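Local coordinates for chitinase (Chromobacterium violaceum, PDB 4TXG), which probably hydrolyses glycosidic bonds of chitin as a family 18 glycoside hydrolase, with associated carbohydrate-binding activity, at residues I675-T680 against L755-Y760; L376-E381 against Y760-G765; N503-L508 against S519-H524; G467-S472 against G497-D502; L120-A125 against V134-V139. All coordinates share one frame; numbering follows the deposited sequence.

Overall arrangement
The five contacts form two touching pairs and one separate loop. Interactions 1 and 2, centres about 12 Å apart, share Tyr760, so the strand pair of the Chitinase C region leads directly into its seam with the catalytic barrel; Ile675 CG1 also packs 3.4 Å from Arg378 NH1. Interactions 3 and 4, also about 12 Å apart between centres, lie in the chain between barrel strands 457-462 and 599-603; His524 NE2 is 2.7 Å from Ile501 O, a probable hydrogen bond. Between centres, interactions 1 and 3 are about 44 Å apart, on opposite sides of the chain's centre. Interaction 5 comes nearest to interaction 2, about 10 Å between nearest atoms. A cesium ion lies about 7 Å from the Ser519 side chain.

Interaction 1: residues I675-T680 against L755-Y760; sequences INPKLT and LDVVYY
Strands 678-680 and 755-758 run antiparallel as the middle pair of a four-stranded sheet in the Chitinase C region, their axes 4.6 Å apart at closest approach and at 130°. Leu679 and Leu755 form a hydrogen-bonded pair through two N-H...O bonds, Leu679 N to Leu755 O measuring 2.7 Å. Lys678 and Asp756 form the next, non-hydrogen-bonded pair. Pro677 has no N-H to give, and this rung keeps one bond, Val757 N to Pro677 O; Val757 O receives a CA-H...O contact from Asn676 CA (3.1 Å). On the N-terminal side of the proline, Ile675 and Tyr759 form a separate bridge with two backbone bonds.

The leucine side chains lie side by side on one face, Leu679 CD2 being 4.1 Å from Leu755 CD2, with Leu663 of strand 659-664 packed against Leu679. On the other face Lys678 runs alongside Asp756, but Lys678 NZ stays 4.8 Å from Asp756 OD1; a water donates to Asp756 OD1 and Asn676 O.

Tyr759 CG sits between its backbone N and carbonyl carbon (chi1 51°). Pro677 CD approaches obliquely at Tyr759 CE1, while Ile675 CB stands over one ring face, offset toward the rim, and Ile675 CG2 reaches Tyr759 CZ at 3.4 Å.

Interaction 2: residues L376-E381 against Y760-G765; sequences LLRGME and YLPISG
Pro762 fits against the backbone and CB atoms of Leu377 and Arg378, and this is the tightly packed part of the contact. Its CG lies 3.7 Å from Arg378 N, while Pro762 CB meets Leu377 CB at 4.0 Å. The CB atoms of Leu377 and Pro762 each point at the other segment, so they meet near the backbone. Tyr447 of helix 441-448 touches both Leu377 and Pro762, which closes the apolar patch from a third element.

Arg378 reaches farther. Its CG is anti to the backbone N (chi1 -176°), and the bend at chi3 (-63°) turns NE aside. Arg378 NH2 donates to Tyr760 O at 3.3 Å, a long bond with the oxygen at the guanidinium edge, close to the group's plane; the donor is tilted 30° from the carbonyl plane. Leu761 CD2 comes to 3.8 Å from the same NH2. The other terminal nitrogen, NH1, is held by Asn672 O.

The contact is an interdomain seam. The 376-381 segment follows strand 365-371 of the (beta/alpha)8 barrel and folds into a type I turn from Leu377 to Met380, while 760-765 connects strands 752-758 and 767-773 of the Chitinase C region.

Beyond Pro762 the contact is looser and a single water spans it. Glu381 O and Ile763 O approach only to 3.6 Å, and no side chain bridges the segments here. The water donates to Glu381 O at 2.9 Å and accepts from Ile763 N at 3.0 Å. The Glu381 carboxylate turns elsewhere, with OE1 bonded to Gln384 NE2.

Interaction 3: residues N503-L508 against S519-H524; sequences NIWHDL and SNPMWH
A type I turn, Asn503 to His506, is fastened to the start of helix 522-530, where Pro521 occupies the N-cap position. Two asparagines clasp the backbones reciprocally. Asn503 OD1 accepts Ser519 N at 2.9 Å on an in-plane lone pair, and also a hydrogen bond from a water hydrogen-bonded to Ser519 OG, which Arg466 NH1 also holds. In return Asn520 OD1 receives Ile504 N at 2.9 Å, the donor standing 40° above the carbonyl plane. The amide nitrogens reach Glu514 (Asn503) and Asp502 O (Asn520). A third bond runs from Trp505 N to Ser519 O.

Next to these bonds Pro521 packs against the faces of two indoles whose planes stand at 89°. A CH-pi contact puts its CD 3.5 Å from the centroid of the Trp505 five-membered ring, 8° off the normal, and Pro521 CB lies over the six-membered ring, near Trp505 CZ2 and CH2. Its CG stands 3.3 Å above the Trp523 plane, over the ring centre. The indole nitrogens are bonded to Tyr540 OH (Trp505) and Ala606 O (Trp523).

Ile504 covers the His524 imidazole, its CD1 3.9 Å from the ring centroid and CG2 near NE2; His524 ND1 bonds Tyr536 OH and NE2 bonds Ile501 O. Turn and helix start lie between barrel strands 457-462 and 599-603, consistent with the beta7-beta8 insertion of many family 18 chitinases.

Interaction 4: residues G467-S472 against G497-D502; sequences GWKNVS and GAVGID
Gly467 and Ala498 supply the hydrogen bond across this contact: Ala498 N donates to Gly467 O at 3.1 Å. The N-H...O line is nearly straight at 169°, yet the donor stands 49° above the carbonyl plane. Alongside it, Trp468 and Gly497 form a single backbone bridge, their CA atoms 4.3 Å apart, with the Trp468 side chain turned away.

The van der Waals contacts come from Ala498 and from the lysine stem. Ala498 CB lies 3.9 Å from Gly467 C. Lys469 CG, placed between the backbone N and the carbonyl carbon (chi1 63°), starts an extended chain that runs past Gly497 O and obliquely across Val499. Lys469 CE lies 3.5 Å from Gly497 O and 4.0 Å from both Val499 CG1 and CG2, so both methyls and a carbonyl oxygen border the stem.

The charged end leaves the pair: a bend at chi4 turns Lys469 NZ, which forms a salt bridge with Asp496 OD1.

Strand 466-468 is an outer strand of a four-stranded antiparallel sheet, and Trp468 bonds through its backbone to Phe576 of strand 575-578. Residues 497-502 flank strand 466-468 and end in a short 3-10 segment where Ile501 and Asp502 pack on Leu528 of helix 522-530.

Interaction 5: residues L120-A125 against V134-V139; sequences LCRPEA and VPYCAV
The Tyr136 ring is clasped between Arg122 on one face and Val134 on the other. Arg122 CA stands 3.9 Å above the ring plane, offset toward the rim, and the aliphatic stem continues alongside the ring: Arg122 CG is 3.8 Å from Tyr136 CZ. Val134 CG1 lies 3.6 Å above the opposite face. Pro123 CD approaches obliquely, 3.9 Å from Tyr136 CD1.

The guanidinium does not stack, since its plane and the ring plane are 69° apart. Arg122 CG is anti to the backbone N (chi1 -178°), which puts CG over the ring, near CZ and CE2, and NH1 bonds to Leu126 O. Over this face the ring meets the CA, CB and CG of Arg122.

The covalent link lies at the other end of the contact. Cys121 SG and Cys137 SG are 2.0 Å apart with a chi3 of 78°, an unremarkable disulfide torsion. Cys121 CB also touches Tyr136 CB at 3.8 Å. Cys137 directly follows Tyr136, so the disulfide holds the backbone next to the packed ring.

Pro135 is the centre of an inverse gamma turn, leading into Tyr136, and its side chain rests on helix 338-360. The whole is a disulfide-closed loop of irregular structure, preceding barrel strand 155-161.

Interaction 1: residues I675-T680 against L755-Y760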
# COMPACT_ATOMS: atom_id res chain seq x y z
N ILE A 675 19.04 11.28 5.49
CA ILE A 675 17.80 12.05 5.48
C ILE A 675 17.92 13.17 6.51
O ILE A 675 17.94 12.91 7.71
CB ILE A 675 16.60 11.13 5.77
CG1 ILE A 675 16.60 9.97 4.77
CG2 ILE A 675 15.29 11.91 5.67
CD1 ILE A 675 15.45 8.96 4.94
N ASN A 676 18.01 14.41 6.05
CA ASN A 676 18.24 15.50 6.99
C ASN A 676 17.30 16.70 6.80
O ASN A 676 17.72 17.79 6.37
CB ASN A 676 19.71 15.95 6.95
CG ASN A 676 20.09 16.60 5.66
OD1 ASN A 676 19.53 16.29 4.61
ND2 ASN A 676 21.02 17.56 5.74
N PRO A 677 16.03 16.51 7.14
CA PRO A 677 15.06 17.60 7.11
C PRO A 677 15.25 18.54 8.28
O PRO A 677 16.01 18.26 9.20
CB PRO A 677 13.72 16.87 7.23
CG PRO A 677 14.06 15.67 8.09
CD PRO A 677 15.41 15.23 7.57
N LYS A 678 14.54 19.66 8.24
CA LYS A 678 14.53 20.60 9.34
C LYS A 678 13.29 20.36 10.21
O LYS A 678 12.19 20.24 9.68
CB LYS A 678 14.54 22.03 8.80
CG LYS A 678 14.78 23.11 9.83
CD LYS A 678 14.92 24.46 9.14
CE LYS A 678 16.07 24.46 8.15
NZ LYS A 678 16.00 25.63 7.23
N LEU A 679 13.48 20.27 11.52
CA LEU A 679 12.35 20.20 12.45
C LEU A 679 11.96 21.61 12.91
O LEU A 679 12.79 22.35 13.44
CB LEU A 679 12.70 19.33 13.66
CG LEU A 679 11.69 19.28 14.81
CD1 LEU A 679 10.36 18.67 14.37
CD2 LEU A 679 12.27 18.52 16.01
N THR A 680 10.71 21.99 12.67
CA THR A 680 10.23 23.29 13.12
C THR A 680 9.26 23.10 14.27
O THR A 680 8.34 22.30 14.17
CB THR A 680 9.55 24.09 11.99
OG1 THR A 680 10.50 24.37 10.96
CG2 THR A 680 8.98 25.41 12.53
N LEU A 755 15.55 23.17 13.98
CA LEU A 755 16.80 22.43 14.11
C LEU A 755 16.89 21.40 13.00
O LEU A 755 15.87 20.86 12.57
CB LEU A 755 16.91 21.75 15.47
CG LEU A 755 15.76 20.88 15.94
CD1 LEU A 755 16.29 19.74 16.80
CD2 LEU A 755 14.75 21.70 16.72
N ASP A 756 18.11 21.14 12.55
CA ASP A 756 18.32 20.13 11.52
C ASP A 756 18.49 18.78 12.19
O ASP A 756 19.27 18.64 13.13
CB ASP A 756 19.55 20.48 10.68
CG ASP A 756 19.40 21.81 9.97
OD1 ASP A 756 18.39 21.99 9.26
OD2 ASP A 756 20.29 22.67 10.14
N VAL A 757 17.75 17.79 11.72
CA VAL A 757 17.87 16.45 12.28
C VAL A 757 18.45 15.54 11.22
O VAL A 757 18.45 15.90 10.05
CB VAL A 757 16.53 15.90 12.78
CG1 VAL A 757 15.94 16.87 13.80
CG2 VAL A 757 15.56 15.69 11.64
N VAL A 758 18.97 14.39 11.62
CA VAL A 758 19.49 13.43 10.65
C VAL A 758 19.09 12.03 11.06
O VAL A 758 19.24 11.66 12.23
CB VAL A 758 21.03 13.49 10.52
CG1 VAL A 758 21.53 12.43 9.55
CG2 VAL A 758 21.46 14.82 10.03
N TYR A 759 18.55 11.27 10.12
CA TYR A 759 18.30 9.84 10.34
C TYR A 759 18.54 9.10 9.01
O TYR A 759 18.74 9.74 7.98
CB TYR A 759 16.90 9.59 10.88
CG TYR A 759 15.78 10.26 10.11
CD1 TYR A 759 15.40 11.58 10.36
CD2 TYR A 759 15.07 9.55 9.14
CE1 TYR A 759 14.37 12.18 9.64
CE2 TYR A 759 14.05 10.15 8.43
CZ TYR A 759 13.70 11.46 8.68
OH TYR A 759 12.67 12.04 7.98
N TYR A 760 18.53 7.77 9.04
CA TYR A 760 19.16 7.02 7.95
C TYR A 760 18.26 6.16 7.08
O TYR A 760 18.67 5.75 6.00
CB TYR A 760 20.29 6.16 8.52
CG TYR A 760 21.43 7.05 8.92
CD1 TYR A 760 22.31 7.54 7.96
CD2 TYR A 760 21.59 7.46 10.24
CE1 TYR A 760 23.34 8.38 8.30
CE2 TYR A 760 22.63 8.32 10.59
CZ TYR A 760 23.49 8.77 9.61
OH TYR A 760 24.53 9.60 9.94
O HOH W 1 18.16 20.47 7.06

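Interaction 2: residues L376-E381 against Y760-G765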
# COMPACT_ATOMS: atom_id res chain seq x y z
N LEU A 376 11.53 4.16 -2.74
CA LEU A 376 10.47 5.10 -3.12
C LEU A 376 10.15 6.07 -1.99
O LEU A 376 9.96 7.26 -2.22
CB LEU A 376 9.20 4.35 -3.52
CG LEU A 376 9.29 3.47 -4.77
CD1 LEU A 376 7.99 2.71 -5.02
CD2 LEU A 376 9.64 4.33 -5.98
N LEU A 377 10.10 5.56 -0.76
CA LEU A 377 9.70 6.38 0.38
C LEU A 377 10.74 7.43 0.73
O LEU A 377 10.42 8.43 1.39
CB LEU A 377 9.41 5.48 1.58
CG LEU A 377 8.13 4.65 1.48
CD1 LEU A 377 8.10 3.59 2.57
CD2 LEU A 377 6.86 5.51 1.54
N ARG A 378 11.98 7.23 0.28
CA ARG A 378 13.01 8.23 0.56
C ARG A 378 12.67 9.56 -0.12
O ARG A 378 13.13 10.62 0.30
CB ARG A 378 14.39 7.73 0.11
CG ARG A 378 15.53 8.67 0.47
CD ARG A 378 16.88 8.01 0.19
NE ARG A 378 17.09 6.83 1.02
CZ ARG A 378 17.78 6.82 2.15
NH1 ARG A 378 18.32 7.94 2.61
NH2 ARG A 378 17.94 5.68 2.83
N GLY A 379 11.84 9.50 -1.16
CA GLY A 379 11.42 10.70 -1.86
C GLY A 379 10.01 11.15 -1.50
O GLY A 379 9.42 11.94 -2.22
N MET A 380 9.48 10.65 -0.39
CA MET A 380 8.11 11.00 -0.01
C MET A 380 8.02 11.68 1.36
O MET A 380 7.01 11.56 2.07
CB MET A 380 7.23 9.75 -0.09
CG MET A 380 7.12 9.24 -1.54
SD MET A 380 6.39 7.61 -1.79
CE MET A 380 4.73 7.93 -1.20
N GLU A 381 9.09 12.41 1.71
CA GLU A 381 9.16 13.23 2.92
C GLU A 381 8.78 12.40 4.15
O GLU A 381 9.45 11.42 4.43
CB GLU A 381 8.29 14.49 2.74
CG GLU A 381 8.83 15.32 1.54
CD GLU A 381 8.23 16.71 1.40
OE1 GLU A 381 7.44 17.13 2.28
OE2 GLU A 381 8.57 17.40 0.41
N TYR A 760 18.53 7.77 9.04
CA TYR A 760 19.16 7.02 7.95
C TYR A 760 18.26 6.16 7.08
O TYR A 760 18.67 5.75 6.00
CB TYR A 760 20.29 6.16 8.52
CG TYR A 760 21.43 7.05 8.92
CD1 TYR A 760 22.31 7.54 7.96
CD2 TYR A 760 21.59 7.46 10.24
CE1 TYR A 760 23.34 8.38 8.30
CE2 TYR A 760 22.63 8.32 10.59
CZ TYR A 760 23.49 8.77 9.61
OH TYR A 760 24.53 9.60 9.94
N LEU A 761 17.03 5.89 7.54
CA LEU A 761 16.03 5.27 6.68
C LEU A 761 14.72 6.05 6.82
O LEU A 761 14.51 6.73 7.83
CB LEU A 761 15.82 3.79 7.03
CG LEU A 761 16.92 2.84 6.54
CD1 LEU A 761 16.78 1.45 7.18
CD2 LEU A 761 16.90 2.72 5.02
N PRO A 762 13.83 5.94 5.82
CA PRO A 762 12.61 6.76 5.85
C PRO A 762 11.71 6.52 7.06
O PRO A 762 11.66 5.40 7.60
CB PRO A 762 11.90 6.36 4.56
CG PRO A 762 13.04 6.02 3.61
CD PRO A 762 14.01 5.28 4.51
N ILE A 763 11.02 7.58 7.47
CA ILE A 763 9.99 7.52 8.50
C ILE A 763 8.75 8.28 8.05
O ILE A 763 8.83 9.16 7.18
CB ILE A 763 10.46 8.13 9.85
CG1 ILE A 763 10.63 9.64 9.70
CG2 ILE A 763 11.76 7.45 10.35
CD1 ILE A 763 11.02 10.36 10.99
N SER A 764 7.60 7.92 8.61
CA SER A 764 6.41 8.76 8.53
C SER A 764 6.19 9.36 9.91
O SER A 764 6.90 9.02 10.88
CB SER A 764 5.18 7.96 8.06
OG SER A 764 4.83 6.94 8.98
N GLY A 765 5.23 10.26 10.02
CA GLY A 765 5.02 10.98 11.27
C GLY A 765 6.04 12.10 11.40
O GLY A 765 6.20 12.90 10.49
O HOH W 2 11.50 10.27 6.19

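Interaction 3: residues N503-L508 against S519-H524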
# COMPACT_ATOMS: atom_id res chain seq x y z
N ASN A 503 5.32 -18.42 -17.19
CA ASN A 503 4.99 -17.00 -17.32
C ASN A 503 3.60 -16.80 -17.94
O ASN A 503 3.41 -15.95 -18.81
CB ASN A 503 6.08 -16.32 -18.16
CG ASN A 503 5.99 -14.80 -18.16
OD1 ASN A 503 5.67 -14.17 -17.15
ND2 ASN A 503 6.27 -14.20 -19.31
N ILE A 504 2.62 -17.59 -17.50
CA ILE A 504 1.36 -17.65 -18.25
C ILE A 504 0.48 -16.41 -18.09
O ILE A 504 -0.42 -16.19 -18.89
CB ILE A 504 0.53 -18.91 -17.86
CG1 ILE A 504 -0.17 -18.76 -16.51
CG2 ILE A 504 1.40 -20.15 -17.92
CD1 ILE A 504 -1.22 -19.87 -16.25
N TRP A 505 0.74 -15.60 -17.07
CA TRP A 505 0.01 -14.35 -16.91
C TRP A 505 0.83 -13.16 -17.40
O TRP A 505 0.73 -12.06 -16.87
CB TRP A 505 -0.39 -14.15 -15.45
CG TRP A 505 -1.77 -14.67 -15.14
CD1 TRP A 505 -2.55 -15.45 -15.95
CD2 TRP A 505 -2.52 -14.44 -13.95
NE1 TRP A 505 -3.75 -15.72 -15.33
CE2 TRP A 505 -3.75 -15.11 -14.10
CE3 TRP A 505 -2.27 -13.74 -12.77
CZ2 TRP A 505 -4.74 -15.09 -13.11
CZ3 TRP A 505 -3.25 -13.72 -11.79
CH2 TRP A 505 -4.47 -14.38 -11.97
N HIS A 506 1.63 -13.39 -18.44
CA HIS A 506 2.44 -12.33 -19.04
C HIS A 506 1.60 -11.23 -19.68
O HIS A 506 0.45 -11.44 -20.07
CB HIS A 506 3.35 -12.92 -20.12
CG HIS A 506 2.61 -13.63 -21.21
ND1 HIS A 506 2.47 -15.01 -21.23
CD2 HIS A 506 1.97 -13.17 -22.30
CE1 HIS A 506 1.76 -15.35 -22.29
NE2 HIS A 506 1.45 -14.26 -22.96
N ASP A 507 2.21 -10.05 -19.77
CA ASP A 507 1.74 -9.00 -20.67
C ASP A 507 2.40 -9.18 -22.03
O ASP A 507 3.37 -9.93 -22.17
CB ASP A 507 2.07 -7.61 -20.10
CG ASP A 507 1.26 -7.28 -18.86
OD1 ASP A 507 0.09 -7.71 -18.77
OD2 ASP A 507 1.80 -6.59 -17.96
N LEU A 508 1.87 -8.50 -23.04
CA LEU A 508 2.45 -8.53 -24.38
C LEU A 508 3.06 -7.18 -24.73
O LEU A 508 2.55 -6.14 -24.33
CB LEU A 508 1.38 -8.90 -25.42
CG LEU A 508 0.70 -10.25 -25.26
CD1 LEU A 508 -0.54 -10.33 -26.14
CD2 LEU A 508 1.66 -11.38 -25.60
N SER A 519 5.52 -14.57 -14.31
CA SER A 519 4.25 -14.19 -13.68
C SER A 519 3.17 -15.23 -13.92
O SER A 519 2.81 -15.50 -15.07
CB SER A 519 3.74 -12.83 -14.21
OG SER A 519 4.68 -11.80 -13.97
N ASN A 520 2.64 -15.78 -12.84
CA ASN A 520 1.63 -16.84 -12.89
C ASN A 520 0.63 -16.67 -11.75
O ASN A 520 1.00 -16.19 -10.69
CB ASN A 520 2.27 -18.23 -12.76
CG ASN A 520 3.39 -18.47 -13.74
OD1 ASN A 520 3.14 -18.80 -14.90
ND2 ASN A 520 4.63 -18.32 -13.28
N PRO A 521 -0.61 -17.13 -11.94
CA PRO A 521 -1.52 -17.25 -10.79
C PRO A 521 -1.03 -18.37 -9.88
O PRO A 521 -0.36 -19.28 -10.38
CB PRO A 521 -2.86 -17.60 -11.44
CG PRO A 521 -2.48 -18.34 -12.69
CD PRO A 521 -1.22 -17.64 -13.19
N MET A 522 -1.35 -18.33 -8.59
CA MET A 522 -0.82 -19.36 -7.70
C MET A 522 -1.39 -20.76 -8.02
O MET A 522 -0.73 -21.76 -7.72
CB MET A 522 -1.07 -18.99 -6.23
CG MET A 522 0.10 -18.19 -5.60
SD MET A 522 1.71 -18.98 -5.87
CE MET A 522 1.42 -20.57 -5.11
N TRP A 523 -2.57 -20.85 -8.64
CA TRP A 523 -3.02 -22.18 -9.05
C TRP A 523 -2.07 -22.80 -10.07
O TRP A 523 -1.83 -24.01 -10.05
CB TRP A 523 -4.45 -22.19 -9.62
CG TRP A 523 -4.97 -20.95 -10.33
CD1 TRP A 523 -5.54 -19.85 -9.74
CD2 TRP A 523 -5.07 -20.73 -11.75
NE1 TRP A 523 -5.94 -18.95 -10.70
CE2 TRP A 523 -5.66 -19.46 -11.94
CE3 TRP A 523 -4.68 -21.47 -12.87
CZ2 TRP A 523 -5.88 -18.92 -13.21
CZ3 TRP A 523 -4.91 -20.93 -14.13
CH2 TRP A 523 -5.50 -19.67 -14.29
N HIS A 524 -1.52 -21.98 -10.96
CA HIS A 524 -0.61 -22.54 -11.94
C HIS A 524 0.70 -22.96 -11.26
O HIS A 524 1.23 -24.02 -11.57
CB HIS A 524 -0.33 -21.55 -13.08
CG HIS A 524 0.55 -22.13 -14.15
ND1 HIS A 524 0.22 -23.28 -14.84
CD2 HIS A 524 1.76 -21.74 -14.62
CE1 HIS A 524 1.19 -23.57 -15.70
NE2 HIS A 524 2.14 -22.66 -15.57
O HOH W 3 5.81 -11.49 -16.48

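Interaction 4: residues G467-S472 against G497-D502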
# COMPACT_ATOMS: atom_id res chain seq x y z
N GLY A 467 9.34 -14.47 -11.40
CA GLY A 467 10.35 -15.49 -11.56
C GLY A 467 11.40 -15.18 -12.61
O GLY A 467 11.18 -14.37 -13.51
N TRP A 468 12.54 -15.86 -12.47
CA TRP A 468 13.72 -15.72 -13.33
C TRP A 468 14.11 -17.07 -13.93
O TRP A 468 13.83 -18.11 -13.33
CB TRP A 468 14.93 -15.19 -12.56
CG TRP A 468 14.83 -13.86 -11.88
CD1 TRP A 468 15.42 -12.69 -12.28
CD2 TRP A 468 14.16 -13.55 -10.64
NE1 TRP A 468 15.14 -11.68 -11.39
CE2 TRP A 468 14.37 -12.18 -10.37
CE3 TRP A 468 13.39 -14.31 -9.74
CZ2 TRP A 468 13.85 -11.55 -9.25
CZ3 TRP A 468 12.86 -13.67 -8.62
CH2 TRP A 468 13.09 -12.30 -8.39
N LYS A 469 14.78 -17.05 -15.08
CA LYS A 469 15.40 -18.25 -15.62
C LYS A 469 16.90 -18.02 -15.68
O LYS A 469 17.36 -16.89 -15.47
CB LYS A 469 14.85 -18.59 -17.01
CG LYS A 469 15.10 -17.55 -18.10
CD LYS A 469 14.48 -18.03 -19.42
CE LYS A 469 14.43 -16.93 -20.48
NZ LYS A 469 15.74 -16.78 -21.17
N ASN A 470 17.66 -19.08 -15.95
CA ASN A 470 19.11 -19.01 -16.05
C ASN A 470 19.73 -18.35 -14.82
O ASN A 470 20.59 -17.46 -14.94
CB ASN A 470 19.51 -18.26 -17.32
CG ASN A 470 18.98 -18.92 -18.56
OD1 ASN A 470 18.96 -20.15 -18.64
ND2 ASN A 470 18.53 -18.13 -19.51
N VAL A 471 19.25 -18.76 -13.65
CA VAL A 471 19.74 -18.25 -12.37
C VAL A 471 21.07 -18.89 -11.98
O VAL A 471 21.20 -20.12 -12.01
CB VAL A 471 18.72 -18.52 -11.24
CG1 VAL A 471 19.30 -18.10 -9.88
CG2 VAL A 471 17.40 -17.81 -11.52
N SER A 472 22.05 -18.08 -11.60
CA SER A 472 23.32 -18.62 -11.09
C SER A 472 23.58 -18.12 -9.68
O SER A 472 23.00 -17.14 -9.24
CB SER A 472 24.48 -18.25 -12.02
OG SER A 472 24.57 -16.85 -12.19
N GLY A 497 13.84 -12.79 -17.14
CA GLY A 497 12.53 -13.23 -16.69
C GLY A 497 12.15 -14.61 -17.20
O GLY A 497 12.48 -14.96 -18.33
N ALA A 498 11.47 -15.39 -16.38
CA ALA A 498 11.04 -16.72 -16.80
C ALA A 498 9.95 -16.59 -17.86
O ALA A 498 9.22 -15.59 -17.89
CB ALA A 498 10.56 -17.54 -15.62
N VAL A 499 9.86 -17.58 -18.74
CA VAL A 499 9.02 -17.46 -19.92
C VAL A 499 8.14 -18.69 -20.14
O VAL A 499 8.29 -19.70 -19.45
CB VAL A 499 9.87 -17.24 -21.21
CG1 VAL A 499 10.64 -15.90 -21.16
CG2 VAL A 499 10.83 -18.41 -21.43
N GLY A 500 7.21 -18.58 -21.08
CA GLY A 500 6.42 -19.73 -21.52
C GLY A 500 5.54 -20.30 -20.43
O GLY A 500 4.71 -19.59 -19.86
N ILE A 501 5.72 -21.58 -20.13
CA ILE A 501 4.90 -22.25 -19.12
C ILE A 501 5.19 -21.67 -17.73
O ILE A 501 4.40 -21.85 -16.80
CB ILE A 501 5.16 -23.78 -19.12
CG1 ILE A 501 4.06 -24.52 -18.34
CG2 ILE A 501 6.56 -24.09 -18.58
CD1 ILE A 501 4.11 -26.04 -18.47
N ASP A 502 6.31 -20.95 -17.61
CA ASP A 502 6.67 -20.29 -16.36
C ASP A 502 6.18 -18.84 -16.26
O ASP A 502 6.56 -18.11 -15.34
CB ASP A 502 8.20 -20.28 -16.19
CG ASP A 502 8.78 -21.67 -16.10
OD1 ASP A 502 8.12 -22.55 -15.49
OD2 ASP A 502 9.89 -21.87 -16.63

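Interaction 5: residues L120-A125 against V134-V139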
# COMPACT_ATOMS: atom_id res chain seq x y z
N LEU A 120 -17.52 10.72 18.29
CA LEU A 120 -17.12 9.64 19.17
C LEU A 120 -16.66 8.39 18.41
O LEU A 120 -16.09 7.47 18.99
CB LEU A 120 -18.27 9.28 20.12
CG LEU A 120 -18.57 10.38 21.14
CD1 LEU A 120 -19.91 10.11 21.83
CD2 LEU A 120 -17.45 10.45 22.15
N CYS A 121 -16.90 8.37 17.10
CA CYS A 121 -16.53 7.22 16.27
C CYS A 121 -15.42 7.52 15.27
O CYS A 121 -15.16 6.72 14.38
CB CYS A 121 -17.76 6.70 15.52
SG CYS A 121 -19.10 6.14 16.61
N ARG A 122 -14.78 8.67 15.40
CA ARG A 122 -13.72 9.01 14.44
C ARG A 122 -12.51 8.11 14.66
O ARG A 122 -12.06 7.95 15.79
CB ARG A 122 -13.32 10.49 14.58
CG ARG A 122 -12.26 10.91 13.58
CD ARG A 122 -11.93 12.41 13.67
NE ARG A 122 -11.58 12.81 15.03
CZ ARG A 122 -10.36 12.74 15.55
NH1 ARG A 122 -9.34 12.28 14.82
NH2 ARG A 122 -10.15 13.12 16.80
N PRO A 123 -11.99 7.50 13.58
CA PRO A 123 -10.76 6.70 13.70
C PRO A 123 -9.61 7.48 14.31
O PRO A 123 -9.46 8.68 14.05
CB PRO A 123 -10.44 6.31 12.25
CG PRO A 123 -11.80 6.24 11.60
CD PRO A 123 -12.58 7.39 12.23
N GLU A 124 -8.82 6.82 15.15
CA GLU A 124 -7.68 7.45 15.79
C GLU A 124 -6.77 8.18 14.79
O GLU A 124 -6.36 7.59 13.79
CB GLU A 124 -6.86 6.41 16.56
CG GLU A 124 -5.58 6.95 17.18
CD GLU A 124 -4.76 5.86 17.86
OE1 GLU A 124 -5.32 4.80 18.18
OE2 GLU A 124 -3.55 6.07 18.07
N ALA A 125 -6.50 9.45 15.08
CA ALA A 125 -5.57 10.28 14.30
C ALA A 125 -6.06 10.67 12.90
O ALA A 125 -5.34 11.34 12.15
CB ALA A 125 -4.20 9.59 14.20
N VAL A 134 -19.60 14.62 9.84
CA VAL A 134 -19.23 13.41 9.12
C VAL A 134 -19.78 12.19 9.85
O VAL A 134 -19.52 12.02 11.03
CB VAL A 134 -17.70 13.31 9.00
CG1 VAL A 134 -17.30 12.08 8.21
CG2 VAL A 134 -17.15 14.58 8.38
N PRO A 135 -20.55 11.35 9.14
CA PRO A 135 -21.27 10.23 9.77
C PRO A 135 -20.39 9.02 10.07
O PRO A 135 -20.63 7.93 9.55
CB PRO A 135 -22.34 9.88 8.73
CG PRO A 135 -21.71 10.24 7.42
CD PRO A 135 -20.89 11.49 7.71
N TYR A 136 -19.40 9.19 10.94
CA TYR A 136 -18.46 8.10 11.24
C TYR A 136 -19.14 6.86 11.82
O TYR A 136 -18.68 5.74 11.59
CB TYR A 136 -17.40 8.55 12.23
CG TYR A 136 -16.42 9.55 11.66
CD1 TYR A 136 -15.58 9.20 10.60
CD2 TYR A 136 -16.34 10.83 12.18
CE1 TYR A 136 -14.68 10.11 10.09
CE2 TYR A 136 -15.45 11.74 11.66
CZ TYR A 136 -14.62 11.38 10.63
OH TYR A 136 -13.74 12.31 10.13
N CYS A 137 -20.22 7.05 12.56
CA CYS A 137 -20.82 5.93 13.28
C CYS A 137 -21.56 4.98 12.34
O CYS A 137 -21.97 3.90 12.74
CB CYS A 137 -21.74 6.44 14.39
SG CYS A 137 -20.79 6.99 15.84
N ALA A 138 -21.68 5.38 11.08
CA ALA A 138 -22.25 4.50 10.06
C ALA A 138 -21.30 3.35 9.70
O ALA A 138 -21.75 2.29 9.24
CB ALA A 138 -22.60 5.31 8.80
N VAL A 139 -20.00 3.55 9.91
CA VAL A 139 -18.98 2.59 9.48
C VAL A 139 -18.05 2.21 10.64
O VAL A 139 -17.45 1.13 10.65
CB VAL A 139 -18.14 3.18 8.30
CG1 VAL A 139 -16.86 2.39 8.04
CG2 VAL A 139 -18.98 3.25 7.02